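Local coordinates for apical membrane antigen 1 (Babesia divergens, PDB 4APM), which is a surface antigen of the parasite that probably takes part in host-cell invasion by helping to form the moving junction, at residues V151-E156 with D199-Y204; G28-L33 with A260-E265; H44-G49 with T144-P149. All coordinates share one frame; numbering follows the deposited sequence.

How the interactions relate
The chemistry of the three contacts follows their place in the fold. Interaction 1 is regular sheet: two antiparallel strands in a largely buried setting, joined by backbone bonds. Interaction 2, also buried, ties two irregular loops far apart in sequence, and a carboxylate does much of the work that strand pairing does in interaction 1. Interaction 3 is partly buried and leans on sulfur, ring and proline contacts. Interactions 2 and 3 are joined directly, by Asp32 OD2 with Gly49 N and Asp263 O with Arg45 NH2. Interactions 1 and 3 meet where Tyr204 OH packs on Pro149 CG; interactions 1 and 2 do not touch.

Interaction 1 (V151-E156 with D199-Y204); sequences VYDAKE and DAHLYY
Two inner strands of the five-stranded antiparallel sheet, 150-153 and 202-205, pair here, with Tyr152 opposite Tyr203 as the hydrogen-bonded pair. Tyr152 N donates to Tyr203 O (2.8 Å) and Tyr203 N returns a bond to Tyr152 O (2.9 Å). The ladder gains one further rung beyond the strand end, where Ala154 N reaches His201 O at 3.0 Å. The tyrosine side chains leave on one face, where Tyr203 CD1 comes to the edge of the Tyr152 ring, near CD2, and both reach helix 125-134. On the other face Val151 splits its two methyls: CG1, anti to the backbone N (chi1 177°), crosses to Leu202 CG, while CG2 meets CD2 of the Tyr204 ring at 3.7 Å. Leu202 CD1 in turn lies 3.6 Å from Asp153 CG.

Past the strand the chain is turned by Asp153. Its OD1 takes Lys155 N nearly along the C-O bond in an Asx turn, and Glu156 N from above the carboxylate plane at 2.9 Å. The same oxygen lies in the plane of the His201 ring, at its edge; in the model Lys155 CD lies over one face of that ring, a CH-pi contact whose exact distance is doubtful. Asp153 OD1 is thus gripped by two backbone N-H groups, which hold the carboxylate in the turn.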
# COMPACT_ATOMS: atom_id res chain seq x y z
N VAL A 151 -7.56 9.37 -10.42
CA VAL A 151 -6.17 9.42 -9.98
C VAL A 151 -6.00 10.83 -9.49
O VAL A 151 -6.37 11.77 -10.19
CB VAL A 151 -5.21 9.19 -11.15
CG1 VAL A 151 -3.76 9.34 -10.67
CG2 VAL A 151 -5.45 7.82 -11.79
N TYR A 152 -5.61 11.01 -8.24
CA TYR A 152 -5.40 12.36 -7.75
C TYR A 152 -3.89 12.63 -7.78
O TYR A 152 -3.12 11.86 -7.21
CB TYR A 152 -5.96 12.56 -6.34
CG TYR A 152 -5.63 13.94 -5.77
CD1 TYR A 152 -6.23 15.09 -6.29
CD2 TYR A 152 -4.65 14.10 -4.81
CE1 TYR A 152 -5.94 16.34 -5.79
CE2 TYR A 152 -4.37 15.35 -4.30
CZ TYR A 152 -5.02 16.46 -4.80
OH TYR A 152 -4.68 17.72 -4.32
N ASP A 153 -3.49 13.72 -8.44
CA ASP A 153 -2.09 14.22 -8.44
C ASP A 153 -1.85 15.25 -7.32
O ASP A 153 -2.21 16.41 -7.46
CB ASP A 153 -1.80 14.86 -9.80
CG ASP A 153 -0.34 15.30 -9.96
OD1 ASP A 153 0.38 15.50 -8.94
OD2 ASP A 153 0.06 15.47 -11.14
N ALA A 154 -1.20 14.85 -6.24
CA ALA A 154 -1.01 15.73 -5.10
C ALA A 154 0.04 16.83 -5.37
O ALA A 154 0.07 17.85 -4.66
CB ALA A 154 -0.63 14.91 -3.87
N LYS A 155 0.88 16.63 -6.38
CA LYS A 155 1.91 17.61 -6.71
C LYS A 155 1.27 18.75 -7.51
O LYS A 155 1.45 19.91 -7.19
CB LYS A 155 3.03 16.94 -7.53
CG LYS A 155 4.38 17.64 -7.51
CD LYS A 155 5.36 16.96 -8.47
CE LYS A 155 6.68 17.72 -8.57
NZ LYS A 155 7.30 17.64 -9.94
N GLU A 156 0.50 18.40 -8.53
CA GLU A 156 -0.19 19.40 -9.33
C GLU A 156 -1.55 19.79 -8.70
O GLU A 156 -2.22 20.68 -9.19
CB GLU A 156 -0.40 18.90 -10.77
CG GLU A 156 0.85 18.61 -11.57
CD GLU A 156 1.82 19.79 -11.58
OE1 GLU A 156 1.38 20.94 -11.89
OE2 GLU A 156 3.01 19.57 -11.25
N ASP A 199 6.39 8.92 -9.14
CA ASP A 199 4.98 9.27 -9.12
C ASP A 199 4.34 8.96 -7.79
O ASP A 199 3.14 8.65 -7.70
CB ASP A 199 4.25 8.66 -10.31
CG ASP A 199 4.38 9.53 -11.57
OD1 ASP A 199 4.46 10.77 -11.43
OD2 ASP A 199 4.41 8.98 -12.69
N ALA A 200 5.15 8.99 -6.73
CA ALA A 200 4.66 8.55 -5.43
C ALA A 200 3.49 9.44 -4.99
O ALA A 200 2.77 9.12 -4.07
CB ALA A 200 5.77 8.60 -4.41
N HIS A 201 3.32 10.55 -5.68
CA HIS A 201 2.42 11.62 -5.24
C HIS A 201 1.09 11.45 -5.93
O HIS A 201 0.17 12.22 -5.71
CB HIS A 201 3.04 13.01 -5.56
CG HIS A 201 3.41 13.19 -7.04
ND1 HIS A 201 4.51 12.62 -7.60
CD2 HIS A 201 2.76 13.88 -8.08
CE1 HIS A 201 4.56 12.93 -8.92
NE2 HIS A 201 3.49 13.70 -9.21
N LEU A 202 1.00 10.44 -6.80
CA LEU A 202 -0.25 10.06 -7.45
C LEU A 202 -1.01 9.04 -6.60
O LEU A 202 -0.41 8.14 -5.99
CB LEU A 202 0.03 9.50 -8.84
CG LEU A 202 0.00 10.42 -10.07
CD1 LEU A 202 0.59 11.81 -9.83
CD2 LEU A 202 0.65 9.77 -11.29
N TYR A 203 -2.34 9.19 -6.56
CA TYR A 203 -3.22 8.27 -5.85
C TYR A 203 -4.25 7.72 -6.82
O TYR A 203 -5.10 8.46 -7.29
CB TYR A 203 -3.97 9.01 -4.75
CG TYR A 203 -3.11 9.58 -3.67
CD1 TYR A 203 -2.33 10.72 -3.89
CD2 TYR A 203 -3.09 8.99 -2.41
CE1 TYR A 203 -1.54 11.23 -2.91
CE2 TYR A 203 -2.33 9.52 -1.40
CZ TYR A 203 -1.57 10.64 -1.66
OH TYR A 203 -0.79 11.13 -0.65
N TYR A 204 -4.16 6.43 -7.11
CA TYR A 204 -5.20 5.73 -7.89
C TYR A 204 -6.25 5.18 -6.93
O TYR A 204 -5.92 4.53 -5.94
CB TYR A 204 -4.56 4.58 -8.67
CG TYR A 204 -5.48 3.89 -9.67
CD1 TYR A 204 -6.39 2.92 -9.26
CD2 TYR A 204 -5.39 4.17 -11.03
CE1 TYR A 204 -7.21 2.27 -10.19
CE2 TYR A 204 -6.22 3.55 -11.96
CZ TYR A 204 -7.13 2.61 -11.53
OH TYR A 204 -7.93 1.98 -12.43

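Interaction 2 (G28-L33 with A260-E265); sequences GIYVDL and AAADLE
Asp263 turns its side chain toward the 28-33 loop, and its carboxylate grips the backbone at two N-H groups five residues apart. OD2 accepts Leu33 N on its anti lone pair at 2.9 Å and Gly28 N on the syn side, 31° out of the carboxylate plane, at 3.0 Å; OD1 is bonded to Ser309 OG. With CG beside its own backbone N (chi1 -64°), the carboxylate stands close to the backbone bond that Asp263 N makes to Val31 O at 2.8 Å. Main chain and side chain of one residue thus close on the curl of 28-33 together. The Asp32 carboxylate runs alongside that of Asp263, the two planes 84° apart, with OD1 only 3.6 Å from Asp263 OD2. The likely repulsion is probably eased by donors to both groups: Gly28 N and Leu33 N at Asp263 OD2, and Ser27 OG, Thr48 N and Gly34 N at Asp32 OD1, with Gly49 N at Asp32 OD2.

Inside the curl, Ala261 O receives Ile29 N at 2.6 Å, from above the carbonyl plane, and Tyr30 N in a weak, bent bond. Ala262 CB rests at the edge of the Tyr30 ring, near CD2. Leu264 crosses Val31 at about a right angle, setting CD2 against both valine methyls, 3.6 Å from CG1, while its CD1 touches Leu33 CD1.

The contact brings the loop between helix 21-24 and strand 35-39 against the chain that leaves helix 249-257. Tyr30 and Val31 also pack on Pro193 of strand 191-195, and Ile29 and Ala260 share Ala347, just beyond strand 342-346.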
# COMPACT_ATOMS: atom_id res chain seq x y z
N GLY A 28 -8.88 -5.57 -4.91
CA GLY A 28 -7.56 -5.78 -5.48
C GLY A 28 -6.77 -4.48 -5.44
O GLY A 28 -7.36 -3.42 -5.31
N ILE A 29 -5.44 -4.57 -5.51
CA ILE A 29 -4.55 -3.42 -5.28
C ILE A 29 -3.75 -3.22 -6.56
O ILE A 29 -3.84 -2.19 -7.22
CB ILE A 29 -3.62 -3.67 -4.05
CG1 ILE A 29 -4.48 -3.79 -2.78
CG2 ILE A 29 -2.61 -2.52 -3.90
CD1 ILE A 29 -3.76 -4.23 -1.54
N TYR A 30 -3.01 -4.24 -6.93
CA TYR A 30 -2.39 -4.30 -8.24
C TYR A 30 -3.41 -4.02 -9.35
O TYR A 30 -3.28 -3.01 -10.09
CB TYR A 30 -1.75 -5.68 -8.44
CG TYR A 30 -0.95 -5.79 -9.70
CD1 TYR A 30 0.16 -4.97 -9.89
CD2 TYR A 30 -1.31 -6.68 -10.72
CE1 TYR A 30 0.90 -5.04 -11.05
CE2 TYR A 30 -0.57 -6.78 -11.87
CZ TYR A 30 0.55 -5.96 -12.01
OH TYR A 30 1.30 -6.00 -13.16
N VAL A 31 -4.43 -4.88 -9.43
CA VAL A 31 -5.59 -4.63 -10.31
C VAL A 31 -6.86 -4.67 -9.48
O VAL A 31 -7.16 -5.68 -8.79
CB VAL A 31 -5.71 -5.69 -11.44
CG1 VAL A 31 -7.04 -5.53 -12.20
CG2 VAL A 31 -4.50 -5.63 -12.36
N ASP A 32 -7.58 -3.55 -9.48
CA ASP A 32 -8.80 -3.44 -8.69
C ASP A 32 -10.02 -3.40 -9.63
O ASP A 32 -10.23 -2.44 -10.41
CB ASP A 32 -8.76 -2.21 -7.75
CG ASP A 32 -10.08 -1.99 -7.02
OD1 ASP A 32 -11.00 -2.83 -7.16
OD2 ASP A 32 -10.21 -0.98 -6.26
N LEU A 33 -10.73 -4.53 -9.65
CA LEU A 33 -11.94 -4.70 -10.42
C LEU A 33 -12.96 -5.42 -9.54
O LEU A 33 -13.64 -6.31 -10.00
CB LEU A 33 -11.65 -5.57 -11.67
CG LEU A 33 -10.76 -4.92 -12.73
CD1 LEU A 33 -10.41 -5.88 -13.89
CD2 LEU A 33 -11.42 -3.64 -13.24
N ALA A 260 0.80 -8.14 -5.41
CA ALA A 260 -0.22 -7.75 -4.46
C ALA A 260 -1.56 -8.24 -4.98
O ALA A 260 -1.65 -8.76 -6.10
CB ALA A 260 -0.23 -6.21 -4.28
N ALA A 261 -2.59 -8.10 -4.15
CA ALA A 261 -3.96 -8.43 -4.53
C ALA A 261 -4.30 -7.91 -5.92
O ALA A 261 -4.14 -6.71 -6.20
CB ALA A 261 -4.92 -7.85 -3.50
N ALA A 262 -4.83 -8.81 -6.76
CA ALA A 262 -5.13 -8.54 -8.16
C ALA A 262 -6.45 -9.20 -8.51
O ALA A 262 -6.58 -10.41 -8.37
CB ALA A 262 -4.00 -9.09 -9.07
N ASP A 263 -7.42 -8.43 -8.99
CA ASP A 263 -8.72 -8.98 -9.33
C ASP A 263 -8.81 -9.56 -10.78
O ASP A 263 -9.87 -9.58 -11.40
CB ASP A 263 -9.80 -7.91 -9.13
CG ASP A 263 -9.93 -7.47 -7.67
OD1 ASP A 263 -9.60 -8.24 -6.76
OD2 ASP A 263 -10.37 -6.32 -7.44
N LEU A 264 -7.70 -10.04 -11.32
CA LEU A 264 -7.76 -10.90 -12.51
C LEU A 264 -6.47 -11.71 -12.68
O LEU A 264 -5.54 -11.56 -11.87
CB LEU A 264 -8.11 -10.10 -13.78
CG LEU A 264 -7.08 -9.34 -14.61
CD1 LEU A 264 -7.79 -8.33 -15.50
CD2 LEU A 264 -6.04 -8.65 -13.74
N GLU A 265 -6.47 -12.63 -13.64
CA GLU A 265 -5.28 -13.40 -14.01
C GLU A 265 -4.25 -12.54 -14.75
O GLU A 265 -3.11 -12.38 -14.31
CB GLU A 265 -5.66 -14.60 -14.89
CG GLU A 265 -7.00 -14.46 -15.62
CD GLU A 265 -7.03 -13.33 -16.65
OE1 GLU A 265 -5.96 -12.92 -17.15
OE2 GLU A 265 -8.15 -12.85 -16.96

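Interaction 3 (H44-G49 with T144-P149); sequences HRMPTG and TKYRYP
Met46, at the end of strand 42-46, reaches across to the 144-149 loop and meets Tyr146 along its way. CB approaches the tyrosine ring obliquely, 3.9 Å from CE2. CG then lies between the backbone N and the carbonyl carbon (chi1 69°), and the chain runs on extended, which delivers SD to Arg147 N. There the sulfur accepts a weak but fairly straight hydrogen bond of 3.6 Å, with an N-H...S angle of 162°. SD also approaches the Tyr146 ring obliquely, 4.6 Å from its centroid, a Met-aromatic contact. At the tip, CE comes to 3.8 Å from Lys145 O.

The Tyr146 ring is hemmed in further by the strand itself. His44 CB approaches CE2 obliquely at 3.6 Å, whereas Arg45 O lies at the ring edge, near its plane. Farther along, Pro47 CG packs at 4.0 Å on CB of Pro149, the residue just before strand 150-153. Within the loop, Arg147 NH1 binds both Thr144 O and Tyr146 O, while Tyr146 N closes an ST turn on Thr144 OG1.

The loop's polar groups are bonded largely within it and to Gly134 and Arg38, and the strand adds a soft sulfur acceptor and apolar surface. Across this join dispersion and weak polar forces probably dominate, with side chains rather than strand pairing linking the two-stranded sheet to the loop.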
# COMPACT_ATOMS: atom_id res chain seq x y z
N HIS A 44 -20.67 -4.61 -16.02
CA HIS A 44 -19.30 -4.12 -16.19
C HIS A 44 -18.56 -4.14 -14.87
O HIS A 44 -19.14 -3.93 -13.82
CB HIS A 44 -19.32 -2.73 -16.81
CG HIS A 44 -19.63 -2.73 -18.29
ND1 HIS A 44 -20.89 -2.79 -18.77
CD2 HIS A 44 -18.79 -2.69 -19.41
CE1 HIS A 44 -20.86 -2.80 -20.12
NE2 HIS A 44 -19.58 -2.72 -20.51
N ARG A 45 -17.30 -4.53 -14.91
CA ARG A 45 -16.49 -4.54 -13.71
C ARG A 45 -15.89 -3.15 -13.45
O ARG A 45 -15.62 -2.38 -14.38
CB ARG A 45 -15.38 -5.57 -13.83
CG ARG A 45 -15.86 -7.00 -13.89
CD ARG A 45 -14.68 -7.95 -13.91
NE ARG A 45 -14.24 -8.28 -12.56
CZ ARG A 45 -13.10 -8.89 -12.27
NH1 ARG A 45 -12.26 -9.21 -13.24
NH2 ARG A 45 -12.78 -9.14 -11.00
N MET A 46 -15.67 -2.85 -12.18
CA MET A 46 -15.11 -1.59 -11.78
C MET A 46 -14.32 -1.76 -10.46
O MET A 46 -14.55 -2.70 -9.72
CB MET A 46 -16.23 -0.58 -11.58
CG MET A 46 -17.09 -0.91 -10.39
SD MET A 46 -18.50 0.19 -10.41
CE MET A 46 -18.92 0.17 -8.69
N PRO A 47 -13.38 -0.81 -10.19
CA PRO A 47 -12.68 -0.74 -8.90
C PRO A 47 -13.63 -0.38 -7.78
O PRO A 47 -14.56 0.42 -7.98
CB PRO A 47 -11.66 0.40 -9.10
CG PRO A 47 -11.68 0.72 -10.59
CD PRO A 47 -13.03 0.31 -11.08
N THR A 48 -13.38 -0.91 -6.58
CA THR A 48 -14.24 -0.64 -5.45
C THR A 48 -13.41 -0.58 -4.17
O THR A 48 -13.97 -0.51 -3.09
CB THR A 48 -15.32 -1.75 -5.28
OG1 THR A 48 -14.67 -3.01 -5.15
CG2 THR A 48 -16.23 -1.80 -6.47
N GLY A 49 -12.10 -0.65 -4.29
CA GLY A 49 -11.23 -0.62 -3.12
C GLY A 49 -11.35 0.65 -2.29
O GLY A 49 -11.55 1.74 -2.84
N THR A 144 -27.34 3.80 -13.46
CA THR A 144 -26.29 2.85 -13.09
C THR A 144 -25.57 3.23 -11.79
O THR A 144 -25.43 4.41 -11.47
CB THR A 144 -25.27 2.61 -14.22
OG1 THR A 144 -24.46 1.49 -13.89
CG2 THR A 144 -24.39 3.84 -14.45
N LYS A 145 -25.20 2.21 -11.02
CA LYS A 145 -24.31 2.36 -9.89
C LYS A 145 -22.84 2.33 -10.35
O LYS A 145 -21.90 2.43 -9.52
CB LYS A 145 -24.56 1.24 -8.88
CG LYS A 145 -25.78 1.45 -8.00
CD LYS A 145 -26.35 0.11 -7.54
CE LYS A 145 -26.89 0.20 -6.12
NZ LYS A 145 -28.04 -0.73 -5.89
N TYR A 146 -22.64 2.21 -11.67
CA TYR A 146 -21.29 2.16 -12.25
C TYR A 146 -20.57 3.50 -12.09
O TYR A 146 -21.14 4.56 -12.36
CB TYR A 146 -21.35 1.75 -13.72
CG TYR A 146 -19.99 1.54 -14.35
CD1 TYR A 146 -19.29 2.59 -14.87
CD2 TYR A 146 -19.39 0.29 -14.34
CE1 TYR A 146 -18.04 2.41 -15.42
CE2 TYR A 146 -18.13 0.09 -14.87
CZ TYR A 146 -17.46 1.16 -15.40
OH TYR A 146 -16.21 0.99 -15.93
N ARG A 147 -19.31 3.45 -11.66
CA ARG A 147 -18.50 4.66 -11.49
C ARG A 147 -17.08 4.44 -11.99
O ARG A 147 -16.59 3.33 -11.98
CB ARG A 147 -18.48 5.11 -10.02
CG ARG A 147 -19.85 5.50 -9.44
CD ARG A 147 -20.45 6.74 -10.11
NE ARG A 147 -21.69 7.11 -9.45
CZ ARG A 147 -22.91 6.71 -9.85
NH1 ARG A 147 -23.07 6.00 -10.96
NH2 ARG A 147 -23.97 7.05 -9.14
N TYR A 148 -16.46 5.50 -12.48
CA TYR A 148 -15.12 5.40 -13.06
C TYR A 148 -14.08 5.53 -11.94
O TYR A 148 -14.39 6.08 -10.88
CB TYR A 148 -14.92 6.53 -14.07
CG TYR A 148 -15.84 6.47 -15.27
CD1 TYR A 148 -15.52 5.68 -16.36
CD2 TYR A 148 -16.99 7.27 -15.34
CE1 TYR A 148 -16.33 5.64 -17.48
CE2 TYR A 148 -17.82 7.22 -16.45
CZ TYR A 148 -17.47 6.40 -17.51
OH TYR A 148 -18.25 6.35 -18.64
N PRO A 149 -12.82 5.07 -12.19
CA PRO A 149 -11.76 5.36 -11.23
C PRO A 149 -11.27 6.82 -11.32
O PRO A 149 -11.54 7.51 -12.32
CB PRO A 149 -10.64 4.40 -11.61
CG PRO A 149 -10.99 3.87 -12.97
CD PRO A 149 -12.31 4.43 -13.41